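Local coordinates for dihydropteroate synthase (Xanthomonas albilineans, PDB 6Q62), which probably catalyses the magnesium-dependent condensation of para-aminobenzoate with 6-hydroxymethyl-7,8-dihydropterin diphosphate to form 7,8-dihydropteroate, a precursor of folates, at residues G12-T16 against V91-P97; D61-E65 against R82-I87; L98-F103 against A116-V122; L131-A135 against M179-D183; L220-S224 against A248-A252. All coordinates share one frame; numbering follows the deposited sequence. Where two conformers were deposited one is given.

Contact 1 (G12-T16 against V91-P97); sequences GRILT and VAQTALP
The antiparallel hairpin of strands 7-10 and 13-16, which comes before the first strand of the TIM barrel, meets here the turn from helix 76-93 into strand 98-101, and Arg-13 makes most of the junction. Its side chain leaves the backbone with CG opposite the carbonyl carbon (chi1 -67°) and runs extended to NE, which carries the methylenes past Ala-95 and Pro-97 and delivers the guanidinium to the last turn of the helix. Arg-13 NH2 gives a hydrogen bond of 2.8 Å to Val-91 O, lying in the plane of that carbonyl on a lone pair. Arg-13 NH1 bonds Leu-96 O, also over 2.8 Å, but from above the carbonyl, 50° out of its plane. Both acceptors lie at the guanidinium edge, close to its own plane. Thr-94 O is near as well, 3.0 Å from Arg-13 NH1, in an oblique position. Ala-95 CA covers one face of the group; over the other, Val-91 CG2 lies 3.4 Å from Arg-13 NH2. Thr-94 turns its OG1 to Leu-90 O, one turn back in the helix. Below the charged end the contact becomes apolar: the rigid ring of Pro-97 puts CG 4.0 Å from Arg-13 CB and 4.3 Å from Leu-15 CB. Arginine suits this place because one flat cation can serve carbonyls pointing in different directions. The partial negative charge expected at a helix C-terminus would probably strengthen the bond to Val-91 O; Leu-96 O belongs to the loop beyond. The hairpin is thus held to main-chain acceptors rather than to particular side chains.

Contact 2 (D61-E65 against R82-I87); sequences DIGGE and RVIPVI
Gly-64 O receives the hydrogen bond that ties the end of a barrel strand to its helix: Arg-82 NH1 donates to it over 2.8 Å, with an N-H...O angle of 146°. The pair belongs to a beta-alpha unit of the TIM barrel, in which strand 59-63 lies inside and helix 76-93 returns along its outer side, nearly antiparallel, the axes of the short segments 8.3 Å apart at their closest. Arg-82 approaches with its chain extended from CG to NE, so that CD also passes over Gly-64 and the carbonyl oxygen comes to the edge of the guanidinium, near its plane. Glu-78, one turn earlier in the helix, forms a salt bridge with NE, which helps to fix the rotation of the group and probably balances its charge. Glycine suits position 64 because the strand end comes right up to the helix: Val-83 CG1 stands 3.3 Å from Gly-64 N, on the side where a side chain would lie. Deeper in, the contact is purely apolar and carried by Ile-62, whose branches divide the work. Ile-62 CG2, anti to the backbone N, lies 4.2 Å from Val-83 CB and 3.8 Å from Val-86 CG1. A beta-branched residue is apt here, as it sends two branches to the helix from one strand position. Helix 105-114 also touches Val-83 and Ile-87. On the inner side of the strand, Asp-61 instead meets Arg-261 in a salt bridge. The other branch of Ile-62 reaches farther along the helix, its CD1 crossing Ile-87 CG1 at 3.8 Å.

Contact 3 (L98-F103 against A116-V122); sequences LSVDTF and AGMINDV. With 6GU (6-chloroguanine), chain E.
Val-100 and Asn-120 bind the two parallel strands of a beta-alpha-beta unit of the TIM barrel, whose crossover is helix 105-114. This is the tight part. Asn-120 N donates almost straight to Val-100 O (2.8 Å, 175°), while Val-100 N donates to Met-118 O. Under the helices, Val-100 CG1 lies side by side with Ile-119 CG1, as beta-branched aliphatic residues suit a strand between helices. Asp-101 and Asn-120 point the other way, into the barrel, their flat groups turned 37° apart. The amide is a match for the bound 6-chloroguanine: Asn-120 OD1 accepts from N2 of the ligand at 2.7 Å and Asn-120 ND2 donates to its N3 at 3.0 Å. Asp-61 also accepts from ND2, which fixes the amide's rotation; CG anti to the backbone N (chi1 168°) aims it at the ligand. Beyond the strand ends the contact is looser and partly exposed. There Phe-103 CD2 and Val-122 CG2 merely brush, and the Thr-102 N to Asn-120 O bond is weak. Asp-121 OD1 accepts from Gln-123 N. One water joins Asp-101 OD1, Asn-120 O and Val-122 N; a second donates to Phe-103 O and, at 2.7 Å, to Asp-121 OD2.

Contact 4 (L131-A135 against M179-D183); sequences LDAVA and MAGID
Ile-182 and Ala-180 lay the turn after helix 162-179 against helix 130-137, two elements of the outer layer of the barrel. Apolar contacts dominate. A chi1 of -61° swings the longer branch of Ile-182 to the helix: CD1 meets Val-134 CG1 at 3.8 Å, crossing it obliquely, and CG1 lies 4.0 Å from Ala-135 CB. One turn earlier, Leu-131 CB touches Ala-180 CB at 3.9 Å. Small alanines suit the places where backbones come close, as at Ala-135 and Ile-182, while the long isoleucine reaches inward to the layer that Leu-125 also lines. Contacts with the main chain form a second group: Ala-135 CB rests 3.5 Å from Ala-180 O. That carbonyl belongs to the helix end, closed by a Schellman motif in which Gly-181 takes the positive phi (95°) that glycine accepts readily. Polar contact across the segments goes through water: one molecule donates to Ala-135 O at 2.6 Å and to Gly-181 O at 3.0 Å. With no direct hydrogen bond between the segments, the fit probably rests mainly on shape and apolar contact, and the water serves two carbonyls that do not meet each other.

Contact 5 (L220-S224 against A248-A252); sequences LAGLS and AHLLA. With 6GU (6-chloroguanine), chain E.
His-249 reaches from its helix to the backbone of Leu-223: NE2 accepts the N-H at 2.9 Å, nearly straight at 171°, though the donor lies 26° out of the ring plane. Accepting there suggests a ring that carries its proton on ND1. Histidine suits the place, offering a flat acceptor at the end of a short arm. With CG set beside the backbone N (chi1 -71°), the imidazole projects into the turn after strand 220-221, where His-249 CE1 comes 3.3 Å from Ser-224 N. Around this bond lies an apolar shell. Leu-223 CD1 packs 4.1 Å from Ala-248 CB, and Ala-221 CB meets Ala-252 CB at 3.8 Å, methyl groups small enough for strand and helix to approach. Next comes what positions the turn: Ser-224 OG bonds His-263 ND1, and Gly-222 O accepts from Lys-226. Gly-222 O also lies 3.2 Å from CL6 of the 6-chloroguanine, which comes close because glycine has no side chain. Helix 242-254 thus backs the pocket wall from outside, touching strand 259-262 through His-249 and Ala-252 and helix 199-207 through Ala-252, while Ala-248 and Leu-250 on it pack against Val-274 and Leu-250 of the second subunit.

Overall arrangement
Contacts 1 and 2 share helix 76-93, with contact 2 nested in the loop that contact 1 closes; contacts 3, 4 and 5 follow in series. Contacts 2, 3 and 5 reach the same parallel sheet of the TIM barrel. Contacts 2 and 3 lie 9 Å apart between centres, on the neighbouring strands 59-63 and 98-101, where Asp-61 probably bonds Ser-99. Contact 4 sits in the outer helical layer and touches contact 3 through Val-134 and Ile-119; its centre is about 28 Å from that of contact 5, across the barrel. Contacts 3 and 5, 18 Å apart between centres, both border 6-chloroguanine, so the pocket gathers residues far apart in sequence.

Contact 1 (G12-T16 against V91-P97)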
# COMPACT_ATOMS: atom_id res chain seq x y z
N GLY A 12 18.71 -1.57 26.43
CA GLY A 12 19.99 -1.68 25.73
C GLY A 12 19.89 -1.81 24.23
O GLY A 12 20.90 -1.59 23.54
N ARG A 13 18.68 -2.15 23.70
CA ARG A 13 18.44 -2.27 22.25
C ARG A 13 17.79 -0.98 21.82
O ARG A 13 16.72 -0.62 22.32
CB ARG A 13 17.56 -3.48 21.93
CG ARG A 13 18.29 -4.75 22.24
CD ARG A 13 17.50 -5.99 21.97
NE ARG A 13 18.29 -7.13 22.38
CZ ARG A 13 18.03 -8.40 22.07
NH1 ARG A 13 16.99 -8.70 21.30
NH2 ARG A 13 18.82 -9.36 22.50
N ILE A 14 18.48 -0.26 20.94
CA ILE A 14 18.04 1.07 20.52
C ILE A 14 17.08 1.05 19.36
O ILE A 14 17.38 0.47 18.32
CB ILE A 14 19.25 2.01 20.24
CG1 ILE A 14 20.35 1.90 21.35
CG2 ILE A 14 18.79 3.46 20.03
CD1 ILE A 14 19.92 2.21 22.84
N LEU A 15 15.93 1.70 19.55
CA LEU A 15 14.92 1.88 18.52
C LEU A 15 14.96 3.37 18.14
O LEU A 15 14.57 4.22 18.95
CB LEU A 15 13.53 1.49 19.07
CG LEU A 15 12.34 1.63 18.12
CD1 LEU A 15 12.48 0.66 16.93
CD2 LEU A 15 11.01 1.40 18.85
N THR A 16 15.46 3.69 16.94
CA THR A 16 15.56 5.08 16.48
C THR A 16 14.37 5.44 15.61
O THR A 16 14.18 4.83 14.56
CB THR A 16 16.91 5.31 15.77
OG1 THR A 16 17.96 4.77 16.59
CG2 THR A 16 17.17 6.80 15.49
N VAL A 91 14.96 -13.13 22.84
CA VAL A 91 16.04 -12.22 23.26
C VAL A 91 17.42 -12.84 22.92
O VAL A 91 18.34 -12.11 22.52
CB VAL A 91 15.90 -11.75 24.74
CG1 VAL A 91 16.22 -12.86 25.74
CG2 VAL A 91 16.73 -10.49 25.00
N ALA A 92 17.51 -14.17 22.98
CA ALA A 92 18.74 -14.91 22.66
C ALA A 92 18.94 -15.08 21.13
O ALA A 92 20.07 -15.26 20.67
CB ALA A 92 18.70 -16.27 23.31
N GLN A 93 17.84 -15.08 20.35
CA GLN A 93 17.91 -15.38 18.91
C GLN A 93 17.67 -14.20 17.96
O GLN A 93 17.72 -14.38 16.75
CB GLN A 93 16.96 -16.53 18.59
CG GLN A 93 17.34 -17.81 19.35
CD GLN A 93 16.38 -18.92 19.11
OE1 GLN A 93 16.19 -19.35 17.98
NE2 GLN A 93 15.77 -19.42 20.18
N THR A 94 17.41 -13.00 18.50
CA THR A 94 17.25 -11.80 17.69
C THR A 94 18.03 -10.68 18.34
O THR A 94 18.33 -10.73 19.54
CB THR A 94 15.76 -11.37 17.51
OG1 THR A 94 15.35 -10.68 18.68
CG2 THR A 94 14.81 -12.51 17.20
N ALA A 95 18.29 -9.62 17.55
CA ALA A 95 18.97 -8.41 18.00
C ALA A 95 17.95 -7.30 18.18
O ALA A 95 18.31 -6.18 18.55
CB ALA A 95 20.01 -8.01 16.95
N LEU A 96 16.65 -7.59 17.93
CA LEU A 96 15.60 -6.58 17.97
C LEU A 96 15.12 -6.22 19.35
O LEU A 96 14.93 -7.11 20.15
CB LEU A 96 14.35 -7.10 17.17
CG LEU A 96 14.55 -7.32 15.68
CD1 LEU A 96 13.19 -7.67 15.02
CD2 LEU A 96 15.18 -6.06 15.00
N PRO A 97 14.70 -4.94 19.56
CA PRO A 97 13.97 -4.61 20.77
C PRO A 97 12.72 -5.48 20.83
O PRO A 97 12.11 -5.79 19.80
CB PRO A 97 13.58 -3.15 20.55
CG PRO A 97 14.50 -2.66 19.50
CD PRO A 97 14.77 -3.79 18.64

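Contact 2 (D61-E65 against R82-I87)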
# COMPACT_ATOMS: atom_id res chain seq x y z
N ASP A 61 6.36 -7.42 19.14
CA ASP A 61 5.43 -7.23 20.24
C ASP A 61 4.88 -8.61 20.59
O ASP A 61 4.11 -9.19 19.81
CB ASP A 61 4.30 -6.31 19.83
CG ASP A 61 3.40 -5.89 20.97
OD1 ASP A 61 3.94 -5.59 22.06
OD2 ASP A 61 2.15 -5.86 20.78
N ILE A 62 5.24 -9.11 21.77
CA ILE A 62 4.90 -10.48 22.21
C ILE A 62 3.73 -10.38 23.20
O ILE A 62 3.85 -9.71 24.23
CB ILE A 62 6.15 -11.12 22.86
CG1 ILE A 62 7.31 -11.17 21.83
CG2 ILE A 62 5.84 -12.55 23.39
CD1 ILE A 62 8.70 -11.20 22.44
N GLY A 63 2.62 -11.02 22.86
CA GLY A 63 1.43 -10.96 23.71
C GLY A 63 0.83 -12.33 23.93
O GLY A 63 0.79 -13.14 23.01
N GLY A 64 0.34 -12.58 25.14
CA GLY A 64 -0.27 -13.87 25.45
C GLY A 64 -1.75 -13.79 25.73
O GLY A 64 -2.34 -14.78 26.13
N GLU A 65 -2.35 -12.59 25.57
CA GLU A 65 -3.78 -12.37 25.86
C GLU A 65 -4.45 -11.54 24.77
O GLU A 65 -4.08 -10.38 24.57
CB GLU A 65 -3.93 -11.72 27.25
CG GLU A 65 -5.36 -11.49 27.68
CD GLU A 65 -5.54 -11.04 29.12
OE1 GLU A 65 -4.65 -10.33 29.64
OE2 GLU A 65 -6.59 -11.38 29.72
N ARG A 82 2.87 -18.43 28.66
CA ARG A 82 2.96 -18.14 27.23
C ARG A 82 4.09 -17.19 26.89
O ARG A 82 4.89 -17.52 26.04
CB ARG A 82 1.64 -17.53 26.75
CG ARG A 82 0.49 -18.53 26.81
CD ARG A 82 -0.82 -17.81 26.63
NE ARG A 82 -1.93 -18.78 26.70
CZ ARG A 82 -3.19 -18.50 26.39
NH1 ARG A 82 -3.52 -17.30 25.93
NH2 ARG A 82 -4.12 -19.44 26.49
N VAL A 83 4.12 -15.98 27.50
CA VAL A 83 5.04 -14.94 27.04
C VAL A 83 6.47 -15.12 27.54
O VAL A 83 7.38 -14.79 26.79
CB VAL A 83 4.54 -13.49 27.27
CG1 VAL A 83 3.17 -13.28 26.62
CG2 VAL A 83 4.48 -13.08 28.75
N ILE A 84 6.69 -15.61 28.78
CA ILE A 84 8.09 -15.64 29.28
C ILE A 84 9.00 -16.56 28.46
O ILE A 84 10.08 -16.11 28.08
CB ILE A 84 8.15 -15.94 30.81
CG1 ILE A 84 7.33 -14.91 31.61
CG2 ILE A 84 9.63 -16.08 31.31
CD1 ILE A 84 7.73 -13.43 31.38
N PRO A 85 8.63 -17.82 28.15
CA PRO A 85 9.56 -18.66 27.36
C PRO A 85 9.81 -18.07 25.97
O PRO A 85 10.91 -18.19 25.43
CB PRO A 85 8.86 -20.02 27.31
CG PRO A 85 7.82 -19.98 28.35
CD PRO A 85 7.40 -18.57 28.50
N VAL A 86 8.80 -17.40 25.38
CA VAL A 86 8.94 -16.77 24.06
C VAL A 86 9.93 -15.60 24.12
O VAL A 86 10.83 -15.51 23.28
CB VAL A 86 7.57 -16.34 23.47
CG1 VAL A 86 7.72 -15.56 22.16
CG2 VAL A 86 6.72 -17.59 23.25
N ILE A 87 9.80 -14.74 25.15
CA ILE A 87 10.74 -13.62 25.32
C ILE A 87 12.17 -14.17 25.55
O ILE A 87 13.11 -13.68 24.94
CB ILE A 87 10.29 -12.71 26.49
CG1 ILE A 87 8.99 -11.98 26.11
CG2 ILE A 87 11.39 -11.69 26.87
CD1 ILE A 87 8.22 -11.41 27.26

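Contact 3 (L98-F103 against A116-V122)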
# COMPACT_ATOMS: atom_id res chain seq x y z
N LEU A 98 12.34 -5.90 22.04
CA LEU A 98 11.17 -6.73 22.26
C LEU A 98 10.21 -6.01 23.18
O LEU A 98 10.59 -5.54 24.24
CB LEU A 98 11.55 -8.09 22.88
CG LEU A 98 12.60 -8.90 22.13
CD1 LEU A 98 12.99 -10.11 22.93
CD2 LEU A 98 12.10 -9.34 20.73
N SER A 99 8.95 -5.95 22.76
CA SER A 99 7.89 -5.37 23.56
C SER A 99 7.01 -6.49 24.10
O SER A 99 6.85 -7.54 23.47
CB SER A 99 7.04 -4.47 22.67
OG SER A 99 5.85 -4.06 23.32
N VAL A 100 6.49 -6.30 25.32
CA VAL A 100 5.54 -7.23 25.90
C VAL A 100 4.18 -6.54 25.90
O VAL A 100 4.03 -5.41 26.44
CB VAL A 100 5.96 -7.78 27.29
CG1 VAL A 100 6.17 -6.66 28.33
CG2 VAL A 100 4.96 -8.84 27.79
N ASP A 101 3.20 -7.17 25.28
CA ASP A 101 1.85 -6.62 25.19
C ASP A 101 1.03 -7.20 26.35
O ASP A 101 0.53 -8.34 26.30
CB ASP A 101 1.27 -7.03 23.83
CG ASP A 101 -0.13 -6.62 23.50
OD1 ASP A 101 -0.82 -6.11 24.38
OD2 ASP A 101 -0.54 -6.83 22.34
N THR A 102 0.96 -6.43 27.45
CA THR A 102 0.24 -6.87 28.66
C THR A 102 -0.25 -5.64 29.41
O THR A 102 0.35 -4.57 29.27
CB THR A 102 1.17 -7.70 29.55
OG1 THR A 102 0.41 -8.23 30.66
CG2 THR A 102 2.39 -6.91 30.08
N PHE A 103 -1.31 -5.80 30.22
CA PHE A 103 -1.76 -4.73 31.10
C PHE A 103 -1.48 -5.10 32.56
O PHE A 103 -1.82 -4.32 33.45
CB PHE A 103 -3.26 -4.41 30.91
CG PHE A 103 -4.22 -5.56 31.04
CD1 PHE A 103 -4.68 -5.97 32.30
CD2 PHE A 103 -4.71 -6.20 29.92
CE1 PHE A 103 -5.56 -7.06 32.41
CE2 PHE A 103 -5.61 -7.27 30.04
CZ PHE A 103 -6.03 -7.69 31.28
N ALA A 116 12.44 -8.45 27.93
CA ALA A 116 11.64 -7.47 27.21
C ALA A 116 12.20 -6.08 27.50
O ALA A 116 12.69 -5.83 28.60
CB ALA A 116 10.18 -7.54 27.64
N GLY A 117 12.15 -5.21 26.49
CA GLY A 117 12.68 -3.85 26.56
C GLY A 117 11.65 -2.75 26.42
O GLY A 117 12.01 -1.58 26.38
N MET A 118 10.37 -3.12 26.36
CA MET A 118 9.30 -2.14 26.18
C MET A 118 8.03 -2.81 26.64
O MET A 118 7.92 -4.04 26.55
CB MET A 118 9.19 -1.72 24.67
CG MET A 118 7.94 -0.90 24.34
SD MET A 118 7.77 -0.54 22.55
CE MET A 118 9.20 0.47 22.31
N ILE A 119 7.08 -2.02 27.09
CA ILE A 119 5.77 -2.50 27.54
C ILE A 119 4.74 -1.84 26.66
O ILE A 119 4.77 -0.63 26.47
CB ILE A 119 5.53 -2.20 29.05
CG1 ILE A 119 6.52 -3.04 29.90
CG2 ILE A 119 4.07 -2.50 29.48
CD1 ILE A 119 6.81 -2.49 31.29
N ASN A 120 3.83 -2.65 26.11
CA ASN A 120 2.75 -2.14 25.27
C ASN A 120 1.49 -2.41 26.06
O ASN A 120 1.06 -3.55 26.17
CB ASN A 120 2.76 -2.82 23.89
CG ASN A 120 1.50 -2.52 23.13
OD1 ASN A 120 0.86 -1.50 23.37
ND2 ASN A 120 1.10 -3.41 22.23
N ASP A 121 0.92 -1.36 26.64
CA ASP A 121 -0.24 -1.53 27.52
C ASP A 121 -1.55 -0.99 26.98
O ASP A 121 -1.78 0.22 26.99
CB ASP A 121 0.08 -0.92 28.89
CG ASP A 121 -0.98 -1.18 29.95
OD1 ASP A 121 -1.98 -1.87 29.65
OD2 ASP A 121 -0.81 -0.70 31.07
N VAL A 122 -2.46 -1.90 26.61
CA VAL A 122 -3.79 -1.56 26.11
C VAL A 122 -4.62 -0.79 27.14
O VAL A 122 -5.56 -0.09 26.75
CB VAL A 122 -4.57 -2.78 25.54
CG1 VAL A 122 -3.88 -3.38 24.31
CG2 VAL A 122 -4.82 -3.86 26.61
CL6 6GU E . -3.91 -1.13 17.85
N1 6GU E . -2.14 -1.00 19.58
C2 6GU E . -1.45 -1.57 20.65
N2 6GU E . -0.62 -0.74 21.26
N3 6GU E . -1.60 -2.86 21.11
C4 6GU E . -2.55 -3.59 20.43
C5 6GU E . -3.31 -3.07 19.35
C6 6GU E . -3.02 -1.79 19.01
N7 6GU E . -4.19 -4.05 18.89
C8 6GU E . -3.93 -5.14 19.73
N9 6GU E . -2.96 -4.90 20.65
O HOH W 1 -1.55 -4.80 26.67
O HOH W 2 -2.37 -1.52 33.08

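Contact 4 (L131-A135 against M179-D183)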
# COMPACT_ATOMS: atom_id res chain seq x y z
N LEU A 131 1.71 1.69 37.00
CA LEU A 131 2.51 2.93 37.04
C LEU A 131 3.79 2.69 37.83
O LEU A 131 4.86 2.98 37.33
CB LEU A 131 1.73 4.11 37.63
CG LEU A 131 0.56 4.67 36.80
CD1 LEU A 131 -0.34 5.58 37.66
CD2 LEU A 131 1.05 5.46 35.58
N ASP A 132 3.71 2.04 39.03
CA ASP A 132 4.87 1.69 39.84
C ASP A 132 5.81 0.74 39.08
O ASP A 132 7.02 0.92 39.13
CB ASP A 132 4.38 1.03 41.14
CG ASP A 132 5.42 0.73 42.20
OD1 ASP A 132 6.03 1.68 42.70
OD2 ASP A 132 5.57 -0.46 42.57
N ALA A 133 5.27 -0.29 38.40
CA ALA A 133 6.13 -1.21 37.64
C ALA A 133 6.91 -0.47 36.53
O ALA A 133 8.14 -0.57 36.43
CB ALA A 133 5.32 -2.37 37.07
N VAL A 134 6.22 0.29 35.71
CA VAL A 134 6.92 0.97 34.61
C VAL A 134 7.92 2.00 35.15
O VAL A 134 9.05 2.05 34.63
CB VAL A 134 5.94 1.52 33.54
CG1 VAL A 134 6.67 2.30 32.48
CG2 VAL A 134 5.17 0.37 32.91
N ALA A 135 7.57 2.74 36.25
CA ALA A 135 8.49 3.71 36.84
C ALA A 135 9.77 2.99 37.32
O ALA A 135 10.86 3.47 37.05
CB ALA A 135 7.83 4.45 37.98
N MET A 179 3.73 12.08 36.32
CA MET A 179 3.55 12.28 37.76
C MET A 179 3.98 11.06 38.60
O MET A 179 4.39 11.25 39.74
CB MET A 179 2.11 12.69 38.11
CG MET A 179 1.73 14.11 37.70
SD MET A 179 2.94 15.42 38.03
CE MET A 179 2.94 15.42 39.82
N ALA A 180 3.95 9.84 38.02
CA ALA A 180 4.40 8.60 38.66
C ALA A 180 5.93 8.45 38.57
O ALA A 180 6.48 7.49 39.10
CB ALA A 180 3.72 7.39 38.03
N GLY A 181 6.59 9.37 37.87
CA GLY A 181 8.04 9.30 37.74
C GLY A 181 8.53 8.60 36.49
O GLY A 181 9.71 8.25 36.40
N ILE A 182 7.64 8.41 35.50
CA ILE A 182 8.08 7.79 34.25
C ILE A 182 8.57 8.95 33.38
O ILE A 182 7.84 9.93 33.21
CB ILE A 182 6.96 6.95 33.57
CG1 ILE A 182 6.51 5.79 34.49
CG2 ILE A 182 7.44 6.40 32.18
CD1 ILE A 182 5.09 5.31 34.22
N ASP A 183 9.81 8.86 32.86
CA ASP A 183 10.39 9.91 32.01
C ASP A 183 9.54 10.08 30.75
O ASP A 183 9.18 9.08 30.12
CB ASP A 183 11.84 9.57 31.65
CG ASP A 183 12.63 10.74 31.11
OD1 ASP A 183 12.21 11.32 30.08
OD2 ASP A 183 13.66 11.09 31.71
O HOH W 3 11.39 5.78 35.90

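Contact 5 (L220-S224 against A248-A252)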
# COMPACT_ATOMS: atom_id res chain seq x y z
N LEU A 220 2.03 5.38 17.89
CA LEU A 220 1.95 4.03 17.35
C LEU A 220 0.55 3.88 16.75
O LEU A 220 -0.42 4.29 17.38
CB LEU A 220 2.17 3.01 18.48
CG LEU A 220 2.21 1.52 18.12
CD1 LEU A 220 2.99 0.74 19.15
CD2 LEU A 220 0.84 0.90 17.91
N ALA A 221 0.45 3.28 15.56
CA ALA A 221 -0.85 3.02 14.92
C ALA A 221 -0.89 1.55 14.62
O ALA A 221 0.05 1.02 14.06
CB ALA A 221 -0.98 3.81 13.61
N GLY A 222 -1.97 0.90 14.97
CA GLY A 222 -2.17 -0.52 14.70
C GLY A 222 -3.53 -0.74 14.05
O GLY A 222 -4.54 -0.71 14.74
N LEU A 223 -3.58 -0.94 12.72
CA LEU A 223 -4.87 -1.18 12.06
C LEU A 223 -4.84 -2.54 11.40
O LEU A 223 -5.77 -2.91 10.67
CB LEU A 223 -5.13 -0.09 10.99
CG LEU A 223 -5.22 1.37 11.45
CD1 LEU A 223 -4.00 2.16 11.01
CD2 LEU A 223 -6.42 2.03 10.86
N SER A 224 -3.81 -3.32 11.69
CA SER A 224 -3.53 -4.58 11.02
C SER A 224 -4.65 -5.61 11.02
O SER A 224 -5.00 -6.18 12.04
CB SER A 224 -2.24 -5.19 11.55
OG SER A 224 -1.86 -6.25 10.69
N ALA A 248 -3.47 1.36 4.94
CA ALA A 248 -3.78 2.07 6.20
C ALA A 248 -2.51 2.46 6.98
O ALA A 248 -2.38 3.60 7.43
CB ALA A 248 -4.71 1.22 7.07
N HIS A 249 -1.55 1.54 7.05
CA HIS A 249 -0.29 1.82 7.74
C HIS A 249 0.56 2.85 7.03
O HIS A 249 1.15 3.71 7.69
CB HIS A 249 0.46 0.53 8.05
CG HIS A 249 -0.26 -0.25 9.12
ND1 HIS A 249 -0.73 -1.52 8.90
CD2 HIS A 249 -0.63 0.15 10.37
CE1 HIS A 249 -1.34 -1.88 10.03
NE2 HIS A 249 -1.32 -0.89 10.93
N LEU A 250 0.59 2.81 5.68
CA LEU A 250 1.28 3.87 4.94
C LEU A 250 0.63 5.21 5.18
O LEU A 250 1.33 6.19 5.43
CB LEU A 250 1.29 3.52 3.44
CG LEU A 250 1.95 4.54 2.51
CD1 LEU A 250 3.39 4.85 2.97
CD2 LEU A 250 1.94 4.04 1.09
N LEU A 251 -0.72 5.28 5.17
CA LEU A 251 -1.43 6.53 5.44
C LEU A 251 -1.13 7.03 6.85
O LEU A 251 -0.91 8.23 7.04
CB LEU A 251 -2.97 6.35 5.26
CG LEU A 251 -3.43 6.05 3.83
CD1 LEU A 251 -4.92 5.74 3.82
CD2 LEU A 251 -3.10 7.23 2.88
N ALA A 252 -1.04 6.11 7.84
CA ALA A 252 -0.72 6.50 9.22
C ALA A 252 0.68 7.10 9.30
O ALA A 252 0.89 8.15 9.94
CB ALA A 252 -0.83 5.28 10.14
CL6 6GU E . -3.91 -1.13 17.85
N1 6GU E . -2.14 -1.00 19.58
C2 6GU E . -1.45 -1.57 20.65
N2 6GU E . -0.62 -0.74 21.26
N3 6GU E . -1.60 -2.86 21.11
C4 6GU E . -2.55 -3.59 20.43
C5 6GU E . -3.31 -3.07 19.35
C6 6GU E . -3.02 -1.79 19.01
N7 6GU E . -4.19 -4.05 18.89
C8 6GU E . -3.93 -5.14 19.73
N9 6GU E . -2.96 -4.90 20.65